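Local coordinates for protein particle-associated glycoside hydrolase (Acinetobacter phage Fri1, PDB 6C72) that probably degrades the capsular polysaccharide of Acinetobacter baumannii as a trimeric phage tailspike depolymerase during virus entry, at residues A484-L495 / N575-A586; L97-L106 / L130-K138. All blocks are in the same frame, centred on the assembly; numbering follows the deposited sequence.

In the fold
Coming from the N terminus, the chain first closes on itself at interaction 2. The loop 97-106 meets the start of strand 133-140 after a short excursion through helix 110-122 and strand 126-129, tying the entry of the beta-helix to one of its first strands. The parallel coils of the long stalk follow, and only beyond them does interaction 1 open. There strand 485-494 pairs with strand 576-585, enclosing the strands from 500-504 to 564-569 and so closing most of the C-terminal antiparallel domain. The two loops lie in series, neither nested nor crossed, and their centres are about 88 Å apart, on opposite sides of the chain's centre.

Interaction 1 of 2, residues A484-L495 / N575-A586; sequences AYFNTEIRNFNL and NTFIVKVDVFSA. With ZN (zinc ion), chain L.
F486 and F584 form a T-shaped pair: the edge of F486 comes in over a face of F584, with ring centroids 4.9 Å apart and planes at 73°. F486 reaches its neighbour because its CG lies anti to the backbone N (chi1 176°), which also lays the ring alongside the D582 side chain. Next along that face, K580 NZ and D582 OD1 make a salt bridge of 2.7 Å on the syn side of the carboxylate. T488 runs alongside D582, its OG1 3.1 Å from D582 OD1. I490 CD1 then packs on I578 CG2 at 3.5 Å. On the other face of the sheet F493 CD2 touches V579 CG2 at 3.4 Å, and a water joins N487 ND2 to V583 O. At the far end N575 spans two roles: ND2 donates to N494 OD1 at 2.7 Å, approaching from above that carbonyl plane, while OD1 binds zinc at 2.1 Å, in a site that also takes in D519, T521 and S573. Paired backbone hydrogen bonds at every second residue hold the antiparallel register from Y485-S585 to F493-F577. F486 meets K580 of one neighbouring subunit and K580 meets F486 of the other, each a cation-pi contact. Within the chain's six-stranded sheet, strand 475-478 flanks 485-494 and strand 509-517 flanks 576-585, while strand 500-504 packs against F493 and V581.

Interaction 2 of 2, residues L97-L106 / L130-K138; sequences LRAELLESDL and LPKGHIYAK. With ZN (zinc ion), chain Q; ZN (zinc ion), chain D.
The H134 imidazole carries E103 CB squarely over one face, a CH-pi contact with CB 3.6 Å from the ring centroid and 12° off the normal. L101 O sits at the edge of the ring. Outside the two segments, F180 stacks with H134 and H182 NE2 is hydrogen-bonded to its ND1. NE2 of H134 binds a zinc ion at 2.0 Å, and three waters share that metal. The E103 carboxylate goes to a different zinc ion, gripping it with both OE1 and OE2 at 2.2 Å; CG set anti to the backbone N (chi1 -172°) and an extended chain carry the carboxylate past the H134 ring, where S209 also bonds OE2. The Y136 ring has E103 O at its edge, and its hydroxyl donates to that oxygen, OH to O 2.8 Å, in the carbonyl plane and on a lone pair. L106 CD2 packs on Y136 CZ at 3.6 Å, while H182 stacks on the same ring.

Strand 133-140 belongs to the first coils of the parallel beta-helix characteristic of phage tailspikes, running beside strands 179-182 and 188-192. Loop 97-106 covers part of its start. H134 N donates almost straight to L101 O (178° at the hydrogen), and E100 N donates to K132 O at 2.8 Å. Between these bonds E100 CA and G133 CA come within 3.8 Å, and G133 holds backbone angles that suit glycine. One water is held by R98 O, L101 N and H134 O; another bridges H134 O and D105 O. A type I beta turn from L102 to D105 shapes the loop, and the D105 carboxylate accepts from L102 N. Near the N-terminal end of each segment, A99 CB rests on P131 CG at 3.6 Å, and L97 fits among P131, I135 and I112 of helix 110-122.

Interaction 1 of 2, residues A484-L495 / N575-A586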
loop_
_atom_site.group_PDB
_atom_site.type_symbol
_atom_site.label_atom_id
_atom_site.label_comp_id
_atom_site.label_asym_id
_atom_site.label_seq_id
_atom_site.Cartn_x
_atom_site.Cartn_y
_atom_site.Cartn_z
ATOM N N ALA A 484 13.113 43.131 -16.925
ATOM C CA ALA A 484 12.011 43.752 -17.644
ATOM C C ALA A 484 10.725 43.061 -17.222
ATOM O O ALA A 484 10.669 41.823 -17.202
ATOM C CB ALA A 484 12.208 43.659 -19.167
ATOM N N TYR A 485 9.717 43.853 -16.846
ATOM C CA TYR A 485 8.482 43.311 -16.299
ATOM C C TYR A 485 7.265 44.032 -16.855
ATOM O O TYR A 485 7.287 45.247 -17.077
ATOM C CB TYR A 485 8.469 43.394 -14.766
ATOM C CG TYR A 485 9.565 42.590 -14.133
ATOM C CD1 TYR A 485 10.839 43.115 -13.986
ATOM C CD2 TYR A 485 9.331 41.294 -13.689
ATOM C CE1 TYR A 485 11.857 42.369 -13.423
ATOM C CE2 TYR A 485 10.335 40.546 -13.109
ATOM C CZ TYR A 485 11.595 41.089 -12.973
ATOM O OH TYR A 485 12.601 40.343 -12.392
ATOM N N PHE A 486 6.207 43.261 -17.075
ATOM C CA PHE A 486 4.899 43.776 -17.452
ATOM C C PHE A 486 3.878 43.119 -16.532
ATOM O O PHE A 486 3.726 41.897 -16.548
ATOM C CB PHE A 486 4.602 43.491 -18.926
ATOM C CG PHE A 486 3.235 43.910 -19.364
ATOM C CD1 PHE A 486 2.164 43.049 -19.236
ATOM C CD2 PHE A 486 3.022 45.156 -19.918
ATOM C CE1 PHE A 486 0.905 43.421 -19.640
ATOM C CE2 PHE A 486 1.756 45.546 -20.328
ATOM C CZ PHE A 486 0.695 44.682 -20.186
ATOM N N ASN A 487 3.222 43.917 -15.696
ATOM C CA ASN A 487 2.204 43.430 -14.776
ATOM C C ASN A 487 0.934 44.229 -14.963
ATOM O O ASN A 487 0.968 45.457 -15.092
ATOM C CB ASN A 487 2.633 43.516 -13.315
ATOM C CG ASN A 487 3.635 42.453 -12.953
ATOM O OD1 ASN A 487 3.257 41.333 -12.603
ATOM N ND2 ASN A 487 4.925 42.785 -13.044
ATOM N N THR A 488 -0.188 43.529 -14.940
ATOM C CA THR A 488 -1.476 44.164 -15.135
ATOM C C THR A 488 -2.427 43.738 -14.019
ATOM O O THR A 488 -2.463 42.564 -13.638
ATOM C CB THR A 488 -2.014 43.830 -16.545
ATOM O OG1 THR A 488 -3.327 44.370 -16.713
ATOM C CG2 THR A 488 -2.071 42.343 -16.773
ATOM N N GLU A 489 -3.129 44.716 -13.445
ATOM C CA GLU A 489 -4.187 44.499 -12.466
ATOM C C GLU A 489 -5.422 45.293 -12.881
ATOM O O GLU A 489 -5.346 46.220 -13.694
ATOM C CB GLU A 489 -3.762 44.902 -11.043
ATOM C CG GLU A 489 -2.752 43.978 -10.390
ATOM C CD GLU A 489 -2.325 44.456 -9.012
ATOM O OE1 GLU A 489 -2.161 45.680 -8.822
ATOM O OE2 GLU A 489 -2.148 43.604 -8.113
ATOM N N ILE A 490 -6.559 44.958 -12.274
ATOM C CA ILE A 490 -7.838 45.514 -12.703
ATOM C C ILE A 490 -8.766 45.633 -11.499
ATOM O O ILE A 490 -8.818 44.746 -10.634
ATOM C CB ILE A 490 -8.436 44.650 -13.834
ATOM C CG1 ILE A 490 -9.543 45.396 -14.582
ATOM C CG2 ILE A 490 -8.899 43.288 -13.305
ATOM C CD1 ILE A 490 -9.996 44.677 -15.873
ATOM N N ARG A 491 -9.499 46.742 -11.441
ATOM C CA ARG A 491 -10.374 47.024 -10.308
ATOM C C ARG A 491 -11.685 47.584 -10.827
ATOM O O ARG A 491 -11.740 48.171 -11.910
ATOM C CB ARG A 491 -9.740 48.026 -9.327
ATOM C CG ARG A 491 -8.502 47.515 -8.635
ATOM C CD ARG A 491 -8.865 46.376 -7.696
ATOM N NE ARG A 491 -7.717 45.837 -6.967
ATOM C CZ ARG A 491 -6.912 44.888 -7.449
ATOM N NH1 ARG A 491 -7.135 44.381 -8.657
ATOM N NH2 ARG A 491 -5.891 44.438 -6.720
ATOM N N ASN A 492 -12.734 47.398 -10.035
ATOM C CA ASN A 492 -14.045 47.979 -10.279
ATOM C C ASN A 492 -14.155 49.252 -9.453
ATOM O O ASN A 492 -13.796 49.258 -8.270
ATOM C CB ASN A 492 -15.135 46.970 -9.902
ATOM C CG ASN A 492 -16.553 47.515 -10.064
ATOM O OD1 ASN A 492 -16.890 48.577 -9.530
ATOM N ND2 ASN A 492 -17.399 46.773 -10.768
ATOM N N PHE A 493 -14.635 50.331 -10.072
ATOM C CA PHE A 493 -14.795 51.602 -9.369
ATOM C C PHE A 493 -16.206 52.122 -9.546
ATOM O O PHE A 493 -16.709 52.214 -10.670
ATOM C CB PHE A 493 -13.802 52.658 -9.840
ATOM C CG PHE A 493 -12.447 52.462 -9.283
ATOM C CD1 PHE A 493 -12.158 52.859 -7.997
ATOM C CD2 PHE A 493 -11.470 51.832 -10.031
ATOM C CE1 PHE A 493 -10.908 52.637 -7.468
ATOM C CE2 PHE A 493 -10.220 51.614 -9.515
ATOM C CZ PHE A 493 -9.928 52.005 -8.243
ATOM N N ASN A 494 -16.813 52.494 -8.435
ATOM C CA ASN A 494 -18.114 53.141 -8.414
ATOM C C ASN A 494 -17.839 54.633 -8.256
ATOM O O ASN A 494 -17.495 55.090 -7.164
ATOM C CB ASN A 494 -18.940 52.603 -7.253
ATOM C CG ASN A 494 -20.315 53.209 -7.194
ATOM O OD1 ASN A 494 -20.822 53.727 -8.184
ATOM N ND2 ASN A 494 -20.903 53.211 -6.009
ATOM N N LEU A 495 -17.957 55.389 -9.351
ATOM C CA LEU A 495 -17.633 56.811 -9.342
ATOM C C LEU A 495 -18.875 57.663 -9.099
ATOM O O LEU A 495 -19.931 57.442 -9.701
ATOM C CB LEU A 495 -16.985 57.237 -10.663
ATOM C CG LEU A 495 -15.657 56.571 -11.044
ATOM C CD1 LEU A 495 -15.065 57.201 -12.288
ATOM C CD2 LEU A 495 -14.655 56.654 -9.887
ATOM N N ASN A 575 -22.066 55.411 -13.381
ATOM C CA ASN A 575 -21.169 55.310 -12.239
ATOM C C ASN A 575 -20.215 54.124 -12.256
ATOM O O ASN A 575 -19.228 54.152 -11.514
ATOM C CB ASN A 575 -21.976 55.243 -10.933
ATOM C CG ASN A 575 -22.951 54.108 -10.937
ATOM O OD1 ASN A 575 -23.642 53.888 -11.930
ATOM N ND2 ASN A 575 -22.958 53.321 -9.866
ATOM N N THR A 576 -20.497 53.065 -13.011
ATOM C CA THR A 576 -19.687 51.855 -12.937
ATOM C C THR A 576 -18.599 51.872 -14.003
ATOM O O THR A 576 -18.894 51.803 -15.200
ATOM C CB THR A 576 -20.548 50.605 -13.080
ATOM O OG1 THR A 576 -21.587 50.628 -12.095
ATOM C CG2 THR A 576 -19.697 49.379 -12.882
ATOM N N PHE A 577 -17.345 51.896 -13.567
ATOM C CA PHE A 577 -16.214 51.917 -14.476
ATOM C C PHE A 577 -15.232 50.814 -14.115
ATOM O O PHE A 577 -15.067 50.478 -12.941
ATOM C CB PHE A 577 -15.523 53.287 -14.443
ATOM C CG PHE A 577 -16.364 54.406 -15.007
ATOM C CD1 PHE A 577 -17.313 55.055 -14.211
ATOM C CD2 PHE A 577 -16.210 54.807 -16.330
ATOM C CE1 PHE A 577 -18.091 56.079 -14.731
ATOM C CE2 PHE A 577 -16.970 55.832 -16.859
ATOM C CZ PHE A 577 -17.910 56.478 -16.057
ATOM N N ILE A 578 -14.610 50.225 -15.129
ATOM C CA ILE A 578 -13.532 49.264 -14.941
ATOM C C ILE A 578 -12.216 49.975 -15.226
ATOM O O ILE A 578 -12.095 50.699 -16.226
ATOM C CB ILE A 578 -13.699 48.044 -15.857
ATOM C CG1 ILE A 578 -15.090 47.390 -15.698
ATOM C CG2 ILE A 578 -12.561 47.068 -15.616
ATOM C CD1 ILE A 578 -15.398 46.760 -14.318
ATOM N N VAL A 579 -11.224 49.773 -14.364
ATOM C CA VAL A 579 -9.925 50.425 -14.501
ATOM C C VAL A 579 -8.846 49.346 -14.555
ATOM O O VAL A 579 -8.677 48.568 -13.603
ATOM C CB VAL A 579 -9.669 51.415 -13.353
ATOM C CG1 VAL A 579 -8.316 52.069 -13.497
ATOM C CG2 VAL A 579 -10.777 52.460 -13.305
ATOM N N LYS A 580 -8.141 49.274 -15.675
ATOM C CA LYS A 580 -7.062 48.316 -15.864
ATOM C C LYS A 580 -5.743 49.070 -15.981
ATOM O O LYS A 580 -5.673 50.095 -16.670
ATOM C CB LYS A 580 -7.316 47.455 -17.100
ATOM C CG LYS A 580 -6.225 46.434 -17.421
ATOM C CD LYS A 580 -6.677 45.556 -18.586
ATOM C CE LYS A 580 -5.688 44.446 -18.911
ATOM N NZ LYS A 580 -4.436 44.948 -19.576
ATOM N N VAL A 581 -4.713 48.586 -15.284
ATOM C CA VAL A 581 -3.390 49.196 -15.304
ATOM C C VAL A 581 -2.378 48.203 -15.867
ATOM O O VAL A 581 -2.310 47.053 -15.420
ATOM C CB VAL A 581 -2.948 49.652 -13.905
ATOM C CG1 VAL A 581 -1.744 50.561 -14.050
ATOM C CG2 VAL A 581 -4.073 50.375 -13.212
ATOM N N ASP A 582 -1.571 48.667 -16.819
ATOM C CA ASP A 582 -0.420 47.935 -17.340
ATOM C C ASP A 582 0.839 48.666 -16.889
ATOM O O ASP A 582 0.998 49.858 -17.166
ATOM C CB ASP A 582 -0.451 47.852 -18.870
ATOM C CG ASP A 582 -1.757 47.279 -19.414
ATOM O OD1 ASP A 582 -2.431 46.496 -18.710
ATOM O OD2 ASP A 582 -2.097 47.590 -20.575
ATOM N N VAL A 583 1.727 47.965 -16.192
ATOM C CA VAL A 583 2.951 48.561 -15.666
ATOM C C VAL A 583 4.143 47.905 -16.353
ATOM O O VAL A 583 4.275 46.673 -16.351
ATOM C CB VAL A 583 3.062 48.413 -14.135
ATOM C CG1 VAL A 583 4.329 49.086 -13.622
ATOM C CG2 VAL A 583 1.830 48.973 -13.438
ATOM N N PHE A 584 5.010 48.736 -16.928
ATOM C CA PHE A 584 6.278 48.325 -17.516
ATOM C C PHE A 584 7.376 48.780 -16.563
ATOM O O PHE A 584 7.462 49.973 -16.254
ATOM C CB PHE A 584 6.480 48.973 -18.891
ATOM C CG PHE A 584 5.369 48.713 -19.873
ATOM C CD1 PHE A 584 4.141 49.341 -19.748
ATOM C CD2 PHE A 584 5.562 47.845 -20.946
ATOM C CE1 PHE A 584 3.127 49.097 -20.650
ATOM C CE2 PHE A 584 4.549 47.600 -21.858
ATOM C CZ PHE A 584 3.330 48.227 -21.705
ATOM N N SER A 585 8.224 47.858 -16.110
ATOM C CA SER A 585 9.271 48.255 -15.178
ATOM C C SER A 585 10.488 47.366 -15.368
ATOM O O SER A 585 10.424 46.319 -16.014
ATOM C CB SER A 585 8.789 48.188 -13.732
ATOM O OG SER A 585 8.574 46.848 -13.344
ATOM N N ALA A 586 11.602 47.780 -14.767
ATOM C CA ALA A 586 12.830 46.993 -14.812
ATOM C C ALA A 586 13.021 46.114 -13.586
ATOM O O ALA A 586 13.913 45.261 -13.582
ATOM C CB ALA A 586 14.048 47.915 -14.953
HETATM ZN ZN ZN L . -25.054 52.625 -12.879
HETATM O O HOH W 1 5.609 45.629 -14.208
HETATM O O HOH W 2 -20.833 51.187 -9.549
HETATM O O HOH W 3 -25.264 50.881 -11.378
#

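Interaction 2 of 2, residues L97-L106 / L130-K138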
loop_
_atom_site.group_PDB
_atom_site.type_symbol
_atom_site.label_atom_id
_atom_site.label_comp_id
_atom_site.label_asym_id
_atom_site.label_seq_id
_atom_site.Cartn_x
_atom_site.Cartn_y
_atom_site.Cartn_z
ATOM N N LEU A 97 -18.277 -36.383 19.093
ATOM C CA LEU A 97 -18.887 -35.926 17.850
ATOM C C LEU A 97 -18.848 -37.037 16.799
ATOM O O LEU A 97 -17.826 -37.703 16.621
ATOM C CB LEU A 97 -18.167 -34.677 17.348
ATOM C CG LEU A 97 -18.847 -33.962 16.183
ATOM C CD1 LEU A 97 -19.155 -32.527 16.588
ATOM C CD2 LEU A 97 -17.964 -33.998 14.963
ATOM N N ARG A 98 -19.973 -37.261 16.122
ATOM C CA ARG A 98 -20.048 -38.333 15.141
ATOM C C ARG A 98 -19.499 -37.853 13.803
ATOM O O ARG A 98 -19.964 -36.846 13.262
ATOM C CB ARG A 98 -21.491 -38.824 14.984
ATOM C CG ARG A 98 -22.009 -39.725 16.119
ATOM C CD ARG A 98 -23.489 -40.124 15.916
ATOM N NE ARG A 98 -23.691 -40.964 14.729
ATOM C CZ ARG A 98 -24.865 -41.467 14.336
ATOM N NH1 ARG A 98 -25.972 -41.221 15.037
ATOM N NH2 ARG A 98 -24.928 -42.232 13.244
ATOM N N ALA A 99 -18.523 -38.582 13.263
ATOM C CA ALA A 99 -17.814 -38.172 12.054
ATOM C C ALA A 99 -18.454 -38.743 10.787
ATOM O O ALA A 99 -19.286 -39.655 10.828
ATOM C CB ALA A 99 -16.349 -38.601 12.114
ATOM N N GLU A 100 -18.048 -38.175 9.650
ATOM C CA GLU A 100 -18.396 -38.667 8.312
ATOM C C GLU A 100 -19.894 -38.880 8.123
ATOM O O GLU A 100 -20.318 -39.751 7.367
ATOM C CB GLU A 100 -17.642 -39.952 7.989
ATOM C CG GLU A 100 -16.164 -39.835 8.214
ATOM C CD GLU A 100 -15.374 -40.259 6.998
ATOM O OE1 GLU A 100 -15.305 -39.464 6.029
ATOM O OE2 GLU A 100 -14.840 -41.397 7.002
ATOM N N LEU A 101 -20.712 -38.086 8.798
ATOM C CA LEU A 101 -22.149 -38.168 8.609
ATOM C C LEU A 101 -22.541 -37.511 7.289
ATOM O O LEU A 101 -21.865 -36.610 6.796
ATOM C CB LEU A 101 -22.861 -37.510 9.790
ATOM C CG LEU A 101 -22.750 -38.308 11.098
ATOM C CD1 LEU A 101 -23.486 -37.633 12.250
ATOM C CD2 LEU A 101 -23.278 -39.737 10.900
ATOM N N LEU A 102 -23.629 -37.991 6.699
ATOM C CA LEU A 102 -24.174 -37.373 5.500
ATOM C C LEU A 102 -25.125 -36.237 5.872
ATOM O O LEU A 102 -25.569 -36.116 7.015
ATOM C CB LEU A 102 -24.876 -38.412 4.631
ATOM C CG LEU A 102 -23.951 -39.576 4.278
ATOM C CD1 LEU A 102 -24.707 -40.718 3.604
ATOM C CD2 LEU A 102 -22.807 -39.064 3.406
ATOM N N GLU A 103 -25.450 -35.403 4.880
ATOM C CA GLU A 103 -26.377 -34.303 5.136
ATOM C C GLU A 103 -27.727 -34.810 5.631
ATOM O O GLU A 103 -28.424 -34.099 6.365
ATOM C CB GLU A 103 -26.567 -33.450 3.877
ATOM C CG GLU A 103 -27.368 -32.174 4.132
ATOM C CD GLU A 103 -27.349 -31.196 2.971
ATOM O OE1 GLU A 103 -27.172 -31.629 1.819
ATOM O OE2 GLU A 103 -27.483 -29.983 3.212
ATOM N N SER A 104 -28.100 -36.044 5.274
ATOM C CA SER A 104 -29.380 -36.584 5.714
ATOM C C SER A 104 -29.373 -37.029 7.177
ATOM O O SER A 104 -30.450 -37.263 7.732
ATOM C CB SER A 104 -29.795 -37.772 4.832
ATOM O OG SER A 104 -28.804 -38.785 4.807
ATOM N N ASP A 105 -28.209 -37.102 7.821
ATOM C CA ASP A 105 -28.129 -37.422 9.246
ATOM C C ASP A 105 -28.344 -36.130 10.019
ATOM O O ASP A 105 -27.397 -35.421 10.363
ATOM C CB ASP A 105 -26.780 -38.044 9.583
ATOM C CG ASP A 105 -26.533 -39.350 8.848
ATOM O OD1 ASP A 105 -27.403 -40.253 8.884
ATOM O OD2 ASP A 105 -25.466 -39.463 8.203
ATOM N N LEU A 106 -29.608 -35.833 10.315
ATOM C CA LEU A 106 -29.996 -34.573 10.953
ATOM C C LEU A 106 -29.833 -34.727 12.457
ATOM O O LEU A 106 -30.789 -34.951 13.202
ATOM C CB LEU A 106 -31.425 -34.203 10.596
ATOM C CG LEU A 106 -31.723 -34.182 9.107
ATOM C CD1 LEU A 106 -33.204 -33.933 8.931
ATOM C CD2 LEU A 106 -30.901 -33.126 8.405
ATOM N N LEU A 130 -12.295 -30.437 13.367
ATOM C CA LEU A 130 -13.493 -31.159 12.975
ATOM C C LEU A 130 -13.131 -32.245 11.977
ATOM O O LEU A 130 -12.193 -32.082 11.197
ATOM C CB LEU A 130 -14.534 -30.236 12.340
ATOM C CG LEU A 130 -15.015 -29.109 13.240
ATOM C CD1 LEU A 130 -16.075 -28.266 12.553
ATOM C CD2 LEU A 130 -15.517 -29.676 14.570
ATOM N N PRO A 131 -13.814 -33.377 11.979
ATOM C CA PRO A 131 -13.558 -34.407 10.969
ATOM C C PRO A 131 -14.296 -34.062 9.680
ATOM O O PRO A 131 -15.013 -33.080 9.587
ATOM C CB PRO A 131 -14.139 -35.667 11.616
ATOM C CG PRO A 131 -15.318 -35.138 12.365
ATOM C CD PRO A 131 -14.890 -33.778 12.902
ATOM N N LYS A 132 -14.144 -34.920 8.689
ATOM C CA LYS A 132 -14.996 -34.830 7.517
ATOM C C LYS A 132 -16.434 -35.194 7.892
ATOM O O LYS A 132 -16.696 -35.833 8.912
ATOM C CB LYS A 132 -14.489 -35.762 6.414
ATOM C CG LYS A 132 -13.125 -35.371 5.863
ATOM C CD LYS A 132 -12.806 -36.127 4.605
ATOM C CE LYS A 132 -12.395 -37.542 4.920
ATOM N NZ LYS A 132 -12.286 -38.296 3.660
ATOM N N GLY A 133 -17.368 -34.751 7.065
ATOM C CA GLY A 133 -18.774 -35.060 7.230
ATOM C C GLY A 133 -19.610 -33.802 7.374
ATOM O O GLY A 133 -19.101 -32.683 7.457
ATOM N N HIS A 134 -20.927 -34.017 7.386
ATOM C CA HIS A 134 -21.881 -32.951 7.669
ATOM C C HIS A 134 -22.110 -32.895 9.171
ATOM O O HIS A 134 -22.325 -33.930 9.811
ATOM C CB HIS A 134 -23.198 -33.167 6.926
ATOM C CG HIS A 134 -23.091 -32.957 5.445
ATOM N ND1 HIS A 134 -23.506 -31.801 4.821
ATOM C CD2 HIS A 134 -22.573 -33.743 4.467
ATOM C CE1 HIS A 134 -23.279 -31.896 3.523
ATOM N NE2 HIS A 134 -22.706 -33.061 3.284
ATOM N N ILE A 135 -22.015 -31.695 9.732
ATOM C CA ILE A 135 -22.119 -31.474 11.166
ATOM C C ILE A 135 -23.161 -30.389 11.394
ATOM O O ILE A 135 -22.994 -29.257 10.923
ATOM C CB ILE A 135 -20.769 -31.066 11.772
ATOM C CG1 ILE A 135 -19.712 -32.124 11.453
ATOM C CG2 ILE A 135 -20.894 -30.882 13.270
ATOM C CD1 ILE A 135 -18.311 -31.715 11.817
ATOM N N TYR A 136 -24.231 -30.728 12.107
ATOM C CA TYR A 136 -25.234 -29.750 12.525
ATOM C C TYR A 136 -24.919 -29.392 13.969
ATOM O O TYR A 136 -25.243 -30.146 14.890
ATOM C CB TYR A 136 -26.647 -30.301 12.381
ATOM C CG TYR A 136 -27.075 -30.584 10.953
ATOM C CD1 TYR A 136 -27.723 -29.613 10.193
ATOM C CD2 TYR A 136 -26.857 -31.831 10.373
ATOM C CE1 TYR A 136 -28.134 -29.867 8.898
ATOM C CE2 TYR A 136 -27.257 -32.093 9.072
ATOM C CZ TYR A 136 -27.896 -31.108 8.340
ATOM O OH TYR A 136 -28.311 -31.370 7.053
ATOM N N ALA A 137 -24.290 -28.236 14.163
ATOM C CA ALA A 137 -23.843 -27.833 15.489
ATOM C C ALA A 137 -23.405 -26.381 15.474
ATOM O O ALA A 137 -22.363 -26.057 14.896
ATOM C CB ALA A 137 -22.683 -28.711 15.960
ATOM N N LYS A 138 -24.162 -25.502 16.122
ATOM C CA LYS A 138 -23.779 -24.101 16.161
ATOM C C LYS A 138 -22.835 -23.886 17.329
ATOM O O LYS A 138 -22.925 -24.566 18.347
ATOM C CB LYS A 138 -24.996 -23.177 16.253
ATOM C CG LYS A 138 -25.799 -23.256 17.493
ATOM C CD LYS A 138 -26.964 -22.277 17.410
ATOM C CE LYS A 138 -27.698 -22.178 18.741
ATOM N NZ LYS A 138 -28.656 -21.027 18.755
HETATM ZN ZN ZN Q . -27.532 -29.588 1.015
HETATM ZN ZN ZN D . -22.176 -33.863 1.538
HETATM O O HOH W 4 -19.926 -35.724 10.289
HETATM O O HOH W 5 -24.683 -34.595 10.590
HETATM O O HOH W 6 -23.432 -35.197 0.406
HETATM O O HOH W 7 -22.325 -31.923 -0.055
HETATM O O HOH W 8 -20.694 -35.149 1.893
HETATM O O HOH W 9 -27.510 -27.593 1.137
#